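Local coordinates for protein cellulase IBT99 (Metagenomes, PDB 6WBT) that probably hydrolyses the glycosidic bond of 6-phospho-alpha-glucosides as a family 4 glycosidase, using bound NAD and a manganese ion, at residues Y16-Q27 against F316-V326. Sequence-based numbering, arbitrary orientation.
Sequences YTPGIVKDLLDQ and FYVGVHGKFIV. With NAD (nicotinamide-adenine-dinucleotide), chain G.
Tyr16 and His321 lie at the NAD site, their ring centroids 4.6 Å apart and their planes tilted by 40°, an oblique meeting of the two rings. The nicotinamide touches both: its C5N lies over one face of the Tyr16 ring and 3.3 Å from His321 NE2. Tyr16 also touches the bound glucose 6-phosphate. Further along, Lys22 lays CG over a face of Tyr317, 3.7 Å from the ring centroid and 19° off its normal, a CH-pi contact. A bend at chi2 carries the aliphatic chain across that ring before NZ forms a salt bridge with Asp26 OD2 (2.9 Å). Pro18 CB meets the Phe316 ring at CD2 (4.1 Å).

No direct hydrogen bond joins the segments; one water bridges Tyr16 O and His321 ND1.

The helices come close where Gly322 faces Ile20, their CA atoms 4.4 Å apart, and Asp23 OD2 lies against Gly322 CA; Gly19 CA instead faces the carbonyl O of Phe316. Apolar contact continues at Val326, whose CG2 meets Leu24 CB at 4.1 Å and whose CG1 touches Gln27 CG.

The axes of 17-25, which follows strand 5-10 of the Rossmann-type domain, and 321-326 cross at -53°, 8.3 Å apart at their closest. Strand 33-39 and helix 43-60 border the former, while helix 173-184 packs against Val320, at the N-cap position, and Phe324.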
# COMPACT_ATOMS: atom_id res chain seq x y z
N TYR A 16 -29.31 -24.89 19.02
CA TYR A 16 -29.81 -24.44 17.72
C TYR A 16 -29.96 -25.58 16.73
O TYR A 16 -30.39 -25.34 15.59
CB TYR A 16 -28.87 -23.38 17.13
CG TYR A 16 -28.73 -22.14 17.99
CD1 TYR A 16 -27.61 -21.96 18.79
CD2 TYR A 16 -29.71 -21.16 18.00
CE1 TYR A 16 -27.47 -20.83 19.58
CE2 TYR A 16 -29.58 -20.03 18.78
CZ TYR A 16 -28.46 -19.87 19.57
OH TYR A 16 -28.32 -18.74 20.35
N THR A 17 -29.63 -26.81 17.11
CA THR A 17 -29.73 -27.94 16.18
C THR A 17 -31.16 -28.22 15.74
O THR A 17 -31.39 -28.34 14.52
CB THR A 17 -29.07 -29.18 16.80
OG1 THR A 17 -27.69 -28.91 17.06
CG2 THR A 17 -29.18 -30.37 15.85
N PRO A 18 -32.16 -28.32 16.63
CA PRO A 18 -33.53 -28.53 16.14
C PRO A 18 -34.04 -27.38 15.29
O PRO A 18 -34.96 -27.59 14.48
CB PRO A 18 -34.35 -28.67 17.43
CG PRO A 18 -33.37 -29.05 18.47
CD PRO A 18 -32.10 -28.35 18.10
N GLY A 19 -33.48 -26.18 15.43
CA GLY A 19 -33.95 -25.06 14.63
C GLY A 19 -33.47 -25.14 13.19
O GLY A 19 -34.27 -25.01 12.26
N ILE A 20 -32.17 -25.35 12.99
CA ILE A 20 -31.63 -25.37 11.64
C ILE A 20 -32.00 -26.65 10.90
O ILE A 20 -31.99 -26.67 9.66
CB ILE A 20 -30.10 -25.19 11.65
CG1 ILE A 20 -29.40 -26.48 12.08
CG2 ILE A 20 -29.71 -24.03 12.56
CD1 ILE A 20 -27.94 -26.53 11.71
N VAL A 21 -32.31 -27.74 11.62
CA VAL A 21 -32.78 -28.95 10.96
C VAL A 21 -34.12 -28.69 10.29
O VAL A 21 -34.34 -29.08 9.13
CB VAL A 21 -32.87 -30.11 11.97
CG1 VAL A 21 -33.70 -31.25 11.39
CG2 VAL A 21 -31.49 -30.61 12.33
N LYS A 22 -35.03 -28.00 10.99
CA LYS A 22 -36.32 -27.66 10.39
C LYS A 22 -36.16 -26.64 9.27
O LYS A 22 -36.84 -26.73 8.25
CB LYS A 22 -37.27 -27.14 11.48
CG LYS A 22 -38.73 -27.10 11.07
CD LYS A 22 -39.14 -25.73 10.55
CE LYS A 22 -40.62 -25.71 10.18
NZ LYS A 22 -41.03 -24.38 9.64
N ASP A 23 -35.26 -25.67 9.45
CA ASP A 23 -35.00 -24.70 8.39
C ASP A 23 -34.34 -25.35 7.19
O ASP A 23 -34.49 -24.86 6.06
CB ASP A 23 -34.15 -23.56 8.93
CG ASP A 23 -34.92 -22.63 9.84
OD1 ASP A 23 -35.97 -22.11 9.40
OD2 ASP A 23 -34.50 -22.42 10.99
N LEU A 24 -33.60 -26.44 7.39
CA LEU A 24 -33.02 -27.17 6.27
C LEU A 24 -34.06 -28.05 5.58
O LEU A 24 -34.01 -28.20 4.35
CB LEU A 24 -31.84 -28.02 6.75
CG LEU A 24 -31.10 -28.83 5.68
CD1 LEU A 24 -30.48 -27.92 4.64
CD2 LEU A 24 -30.05 -29.72 6.32
N LEU A 25 -35.00 -28.61 6.34
CA LEU A 25 -36.05 -29.43 5.75
C LEU A 25 -37.06 -28.59 4.97
O LEU A 25 -37.71 -29.12 4.06
CB LEU A 25 -36.77 -30.23 6.83
CG LEU A 25 -35.94 -31.31 7.54
CD1 LEU A 25 -36.78 -32.03 8.59
CD2 LEU A 25 -35.37 -32.30 6.53
N ASP A 26 -37.21 -27.31 5.31
CA ASP A 26 -38.12 -26.44 4.57
C ASP A 26 -37.62 -26.12 3.17
O ASP A 26 -38.39 -25.58 2.37
CB ASP A 26 -38.35 -25.14 5.34
CG ASP A 26 -39.10 -25.35 6.64
OD1 ASP A 26 -39.82 -26.37 6.75
OD2 ASP A 26 -38.96 -24.51 7.55
N GLN A 27 -36.37 -26.44 2.86
CA GLN A 27 -35.82 -26.24 1.53
C GLN A 27 -35.53 -27.59 0.88
O GLN A 27 -34.46 -27.80 0.31
CB GLN A 27 -34.56 -25.38 1.58
CG GLN A 27 -34.78 -24.01 2.19
CD GLN A 27 -35.67 -23.12 1.33
OE1 GLN A 27 -36.59 -22.47 1.83
NE2 GLN A 27 -35.39 -23.09 0.04
N PHE A 316 -38.19 -23.90 19.05
CA PHE A 316 -36.88 -23.76 18.45
C PHE A 316 -36.93 -23.28 17.01
O PHE A 316 -35.88 -23.19 16.36
CB PHE A 316 -36.13 -25.10 18.53
CG PHE A 316 -36.47 -25.90 19.75
CD1 PHE A 316 -35.97 -25.55 21.00
CD2 PHE A 316 -37.30 -27.01 19.66
CE1 PHE A 316 -36.28 -26.29 22.12
CE2 PHE A 316 -37.62 -27.75 20.78
CZ PHE A 316 -37.11 -27.39 22.02
N TYR A 317 -38.11 -22.96 16.48
CA TYR A 317 -38.27 -22.51 15.11
C TYR A 317 -38.27 -20.99 14.99
O TYR A 317 -38.89 -20.44 14.07
CB TYR A 317 -39.55 -23.08 14.49
CG TYR A 317 -39.64 -24.59 14.46
CD1 TYR A 317 -38.53 -25.39 14.68
CD2 TYR A 317 -40.85 -25.22 14.18
CE1 TYR A 317 -38.62 -26.77 14.65
CE2 TYR A 317 -40.95 -26.60 14.14
CZ TYR A 317 -39.83 -27.37 14.38
OH TYR A 317 -39.93 -28.74 14.34
N VAL A 318 -37.60 -20.30 15.91
CA VAL A 318 -37.63 -18.84 15.96
C VAL A 318 -36.27 -18.29 15.55
O VAL A 318 -35.23 -18.95 15.72
CB VAL A 318 -38.03 -18.33 17.36
CG1 VAL A 318 -39.45 -18.77 17.69
CG2 VAL A 318 -37.06 -18.83 18.41
N GLY A 319 -36.28 -17.09 14.99
CA GLY A 319 -35.07 -16.40 14.59
C GLY A 319 -34.76 -16.60 13.11
O GLY A 319 -35.27 -17.50 12.44
N VAL A 320 -33.89 -15.72 12.60
CA VAL A 320 -33.44 -15.80 11.21
C VAL A 320 -32.15 -16.60 11.19
O VAL A 320 -31.42 -16.60 10.19
CB VAL A 320 -33.24 -14.40 10.61
CG1 VAL A 320 -33.40 -14.44 9.09
CG2 VAL A 320 -34.23 -13.41 11.22
N HIS A 321 -31.88 -17.30 12.29
CA HIS A 321 -30.65 -18.08 12.40
C HIS A 321 -30.61 -19.19 11.36
O HIS A 321 -29.67 -19.27 10.56
CB HIS A 321 -30.53 -18.64 13.81
CG HIS A 321 -29.19 -19.25 14.10
ND1 HIS A 321 -29.01 -20.60 14.27
CD2 HIS A 321 -27.97 -18.68 14.25
CE1 HIS A 321 -27.74 -20.85 14.52
NE2 HIS A 321 -27.08 -19.70 14.50
N GLY A 322 -31.62 -20.06 11.36
CA GLY A 322 -31.64 -21.16 10.41
C GLY A 322 -31.90 -20.73 8.99
O GLY A 322 -31.40 -21.35 8.05
N LYS A 323 -32.70 -19.67 8.80
CA LYS A 323 -33.02 -19.23 7.44
C LYS A 323 -31.79 -18.70 6.72
O LYS A 323 -31.64 -18.90 5.51
CB LYS A 323 -34.12 -18.16 7.48
CG LYS A 323 -35.49 -18.69 7.86
CD LYS A 323 -36.51 -17.56 7.88
CE LYS A 323 -37.92 -18.08 8.15
NZ LYS A 323 -38.91 -16.97 8.23
N PHE A 324 -30.90 -18.02 7.44
CA PHE A 324 -29.74 -17.41 6.80
C PHE A 324 -28.66 -18.45 6.47
O PHE A 324 -28.01 -18.36 5.43
CB PHE A 324 -29.17 -16.31 7.71
CG PHE A 324 -27.79 -15.86 7.32
CD1 PHE A 324 -27.56 -15.28 6.08
CD2 PHE A 324 -26.73 -15.99 8.20
CE1 PHE A 324 -26.29 -14.86 5.73
CE2 PHE A 324 -25.47 -15.56 7.85
CZ PHE A 324 -25.25 -15.00 6.61
N ILE A 325 -28.47 -19.43 7.35
CA ILE A 325 -27.43 -20.43 7.12
C ILE A 325 -27.82 -21.37 5.99
O ILE A 325 -26.98 -21.75 5.17
CB ILE A 325 -27.14 -21.20 8.43
CG1 ILE A 325 -26.72 -20.22 9.53
CG2 ILE A 325 -26.06 -22.24 8.20
CD1 ILE A 325 -26.85 -20.78 10.92
N VAL A 326 -29.09 -21.75 5.92
CA VAL A 326 -29.55 -22.63 4.85
C VAL A 326 -29.46 -21.92 3.50
O VAL A 326 -29.14 -22.55 2.48
CB VAL A 326 -30.98 -23.13 5.14
CG1 VAL A 326 -31.55 -23.88 3.95
CG2 VAL A 326 -30.97 -24.03 6.37
PA NAD G . -24.31 -25.55 23.18
O1A NAD G . -23.27 -25.48 24.25
O2A NAD G . -25.74 -25.67 23.60
O5B NAD G . -23.93 -26.75 22.18
C5B NAD G . -22.62 -26.77 21.55
C4B NAD G . -22.31 -28.18 21.11
O4B NAD G . -20.98 -28.23 20.53
C3B NAD G . -22.31 -29.25 22.22
O3B NAD G . -23.08 -30.37 21.79
C2B NAD G . -20.83 -29.63 22.33
O2B NAD G . -20.61 -30.93 22.85
C1B NAD G . -20.40 -29.46 20.88
N9A NAD G . -18.96 -29.40 20.69
C8A NAD G . -18.04 -28.80 21.53
N7A NAD G . -16.81 -28.90 21.11
C5A NAD G . -16.90 -29.62 19.93
C6A NAD G . -15.93 -30.05 19.00
N6A NAD G . -14.63 -29.82 19.14
N1A NAD G . -16.37 -30.74 17.92
C2A NAD G . -17.68 -30.97 17.79
N3A NAD G . -18.68 -30.61 18.59
C4A NAD G . -18.22 -29.93 19.66
O3 NAD G . -24.16 -24.27 22.23
PN NAD G . -25.24 -23.28 21.58
O1N NAD G . -26.27 -24.09 20.86
O2N NAD G . -25.69 -22.31 22.62
O5D NAD G . -24.32 -22.52 20.51
C5D NAD G . -23.58 -23.33 19.56
C4D NAD G . -22.59 -22.46 18.83
O4D NAD G . -23.31 -21.58 17.94
C3D NAD G . -21.75 -21.52 19.72
O3D NAD G . -20.39 -21.56 19.30
C2D NAD G . -22.38 -20.16 19.41
O2D NAD G . -21.57 -19.04 19.72
C1D NAD G . -22.65 -20.32 17.91
N1N NAD G . -23.59 -19.29 17.39
C2N NAD G . -23.12 -18.27 16.61
C3N NAD G . -23.97 -17.29 16.13
C7N NAD G . -23.40 -16.23 15.23
O7N NAD G . -23.83 -15.08 15.30
N7N NAD G . -22.46 -16.60 14.37
C4N NAD G . -25.32 -17.34 16.49
C5N NAD G . -25.79 -18.39 17.25
C6N NAD G . -24.91 -19.36 17.69
O HOH W 1 -31.45 -22.34 15.38